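Local coordinates for protein photoreceptor-histidine kinase BphP (Stigmatella aurantiaca DW4/3-1, PDB 6BAF) that is a phytochrome photoreceptor that binds a bilin chromophore, probably senses red and far-red light and signals as a histidine kinase, at residues L21-E25 and P26-L30. Sequence-based numbering, arbitrary orientation.
Sequences LVLSE and PGLVL
Leu23, Ser24, Leu28, Val29 and Leu30 meet in a local contact across the six-residue loop joining strands 19-23 and 30-34, neighbours in the antiparallel sheet of the PAS domain. The chain reverses through a cis peptide bond before Pro26, and Leu28, at positive phi (60°), continues the turn. Ser24 ties both arms together with three bonds. Ser24 N donates to Val29 O at 2.7 Å, while Ser24 O receives Leu28 N, also at 2.7 Å, from well above the carbonyl plane. With chi1 at 68°, the hydroxyl sits between its own backbone N and carbonyl carbon, a placement that brings Ser24 OG over to Val29 N, whose hydrogen it accepts at 3.0 Å. A water joins this same OG to Gly27 N. An alanine in place of Ser24 would probably leave Val29 N without its acceptor and the water with one grip fewer. At the base of the loop, Leu23 and Leu30 form an antiparallel non-hydrogen-bonded pair; their side chains run alongside each other, and the methyls Leu23 CD2 and Leu30 CD2 press tightly together at 3.3 Å. Leu28 CD2 meets Leu23 CD1 at 4.1 Å, extending this apolar face, which Leu53, from a loop, and Leu69 of helix 59-69 help to cover. Glu25 instead reaches Arg99 in a salt bridge. The whole is a beta hairpin connection, closed by a cis-proline turn, within the antiparallel sheet of a phytochrome PAS domain.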
ATOM      1  N   LEU A  21     -12.976 -16.954 -17.184  1.00 41.06           N
ATOM      2  CA  LEU A  21     -14.338 -16.847 -17.692  1.00 38.83           C
ATOM      3  C   LEU A  21     -14.469 -15.569 -18.510  1.00 43.02           C
ATOM      4  O   LEU A  21     -13.831 -14.564 -18.199  1.00 39.56           O
ATOM      5  CB  LEU A  21     -15.341 -16.803 -16.542  1.00 39.59           C
ATOM      6  CG  LEU A  21     -15.232 -17.890 -15.479  1.00 40.96           C
ATOM      7  CD1 LEU A  21     -16.233 -17.574 -14.388  1.00 41.60           C
ATOM      8  CD2 LEU A  21     -15.497 -19.294 -16.078  1.00 39.92           C
ATOM      9  N   VAL A  22     -15.292 -15.590 -19.566  1.00 38.72           N
ATOM     10  CA  VAL A  22     -15.724 -14.364 -20.232  1.00 35.62           C
ATOM     11  C   VAL A  22     -17.218 -14.199 -19.977  1.00 40.62           C
ATOM     12  O   VAL A  22     -17.981 -15.172 -20.051  1.00 40.21           O
ATOM     13  CB  VAL A  22     -15.420 -14.368 -21.731  1.00 37.34           C
ATOM     14  CG1 VAL A  22     -15.949 -13.106 -22.357  1.00 39.37           C
ATOM     15  CG2 VAL A  22     -13.906 -14.510 -21.992  1.00 37.44           C
ATOM     16  N   LEU A  23     -17.623 -12.974 -19.644  1.00 38.15           N
ATOM     17  CA  LEU A  23     -18.962 -12.630 -19.184  1.00 38.58           C
ATOM     18  C   LEU A  23     -19.601 -11.629 -20.133  1.00 40.76           C
ATOM     19  O   LEU A  23     -18.969 -10.631 -20.521  1.00 39.25           O
ATOM     20  CB  LEU A  23     -18.911 -12.012 -17.783  1.00 38.86           C
ATOM     21  CG  LEU A  23     -18.204 -12.794 -16.672  1.00 41.22           C
ATOM     22  CD1 LEU A  23     -18.188 -11.933 -15.411  1.00 42.96           C
ATOM     23  CD2 LEU A  23     -18.952 -14.017 -16.401  1.00 45.69           C
ATOM     24  N   SER A  24     -20.868 -11.852 -20.479  1.00 38.21           N
ATOM     25  CA  SER A  24     -21.485 -10.819 -21.299  1.00 40.78           C
ATOM     26  C   SER A  24     -21.845  -9.612 -20.441  1.00 38.27           C
ATOM     27  O   SER A  24     -21.997  -9.707 -19.224  1.00 36.70           O
ATOM     28  CB  SER A  24     -22.759 -11.330 -21.968  1.00 37.83           C
ATOM     29  OG  SER A  24     -23.742 -11.555 -20.961  1.00 38.83           O
ATOM     30  N   GLU A  25     -22.089  -8.495 -21.102  1.00 39.05           N
ATOM     31  CA  GLU A  25     -22.507  -7.296 -20.401  1.00 45.94           C
ATOM     32  C   GLU A  25     -23.752  -6.777 -21.072  1.00 45.59           C
ATOM     33  O   GLU A  25     -23.737  -6.571 -22.287  1.00 44.12           O
ATOM     34  CB  GLU A  25     -21.404  -6.243 -20.459  1.00 46.85           C
ATOM     35  CG  GLU A  25     -20.014  -6.805 -20.106  1.00 48.28           C
ATOM     36  CD  GLU A  25     -18.910  -5.751 -20.250  1.00 55.98           C
ATOM     37  OE1 GLU A  25     -18.261  -5.687 -21.340  1.00 57.04           O
ATOM     38  OE2 GLU A  25     -18.720  -4.971 -19.287  1.00 52.48           O
ATOM     39  N   PRO A  26     -24.795  -6.453 -20.289  1.00 45.35           N
ATOM     40  CA  PRO A  26     -24.789  -6.375 -18.815  1.00 46.42           C
ATOM     41  C   PRO A  26     -25.191  -7.637 -18.123  1.00 47.22           C
ATOM     42  O   PRO A  26     -25.233  -7.687 -16.880  1.00 45.95           O
ATOM     43  CB  PRO A  26     -25.831  -5.290 -18.518  1.00 45.45           C
ATOM     44  CG  PRO A  26     -26.847  -5.479 -19.623  1.00 51.40           C
ATOM     45  CD  PRO A  26     -25.970  -5.773 -20.870  1.00 47.91           C
ATOM     46  N   GLY A  27     -25.510  -8.662 -18.899  1.00 44.64           N
ATOM     47  CA  GLY A  27     -26.181  -9.774 -18.250  1.00 41.34           C
ATOM     48  C   GLY A  27     -25.294 -10.744 -17.517  1.00 44.90           C
ATOM     49  O   GLY A  27     -25.828 -11.586 -16.798  1.00 41.70           O
ATOM     50  N   LEU A  28     -23.964 -10.703 -17.725  1.00 43.79           N
ATOM     51  CA  LEU A  28     -23.036 -11.619 -17.036  1.00 42.66           C
ATOM     52  C   LEU A  28     -23.342 -13.071 -17.351  1.00 44.11           C
ATOM     53  O   LEU A  28     -23.225 -13.951 -16.485  1.00 40.52           O
ATOM     54  CB  LEU A  28     -23.034 -11.398 -15.514  1.00 41.08           C
ATOM     55  CG  LEU A  28     -22.752  -9.933 -15.112  1.00 46.46           C
ATOM     56  CD1 LEU A  28     -22.833  -9.780 -13.587  1.00 43.90           C
ATOM     57  CD2 LEU A  28     -21.424  -9.382 -15.698  1.00 38.39           C
ATOM     58  N   VAL A  29     -23.720 -13.340 -18.607  1.00 42.58           N
ATOM     59  CA  VAL A  29     -23.787 -14.721 -19.083  1.00 38.71           C
ATOM     60  C   VAL A  29     -22.382 -15.184 -19.444  1.00 35.75           C
ATOM     61  O   VAL A  29     -21.647 -14.463 -20.140  1.00 40.30           O
ATOM     62  CB  VAL A  29     -24.733 -14.814 -20.311  1.00 42.43           C
ATOM     63  CG1 VAL A  29     -24.704 -16.231 -20.896  1.00 39.64           C
ATOM     64  CG2 VAL A  29     -26.157 -14.382 -19.940  1.00 42.22           C
ATOM     65  N   LEU A  30     -22.008 -16.407 -19.031  1.00 39.08           N
ATOM     66  CA  LEU A  30     -20.688 -16.942 -19.370  1.00 37.39           C
ATOM     67  C   LEU A  30     -20.687 -17.323 -20.837  1.00 42.55           C
ATOM     68  O   LEU A  30     -21.368 -18.284 -21.237  1.00 40.79           O
ATOM     69  CB  LEU A  30     -20.331 -18.181 -18.548  1.00 37.41           C
ATOM     70  CG  LEU A  30     -20.432 -18.275 -17.017  1.00 48.83           C
ATOM     71  CD1 LEU A  30     -19.414 -19.243 -16.389  1.00 46.49           C
ATOM     72  CD2 LEU A  30     -20.427 -16.965 -16.378  1.00 41.87           C
TER
HETATM   73  O   HOH W   1     -25.735  -9.698 -21.572  1.00 44.75           O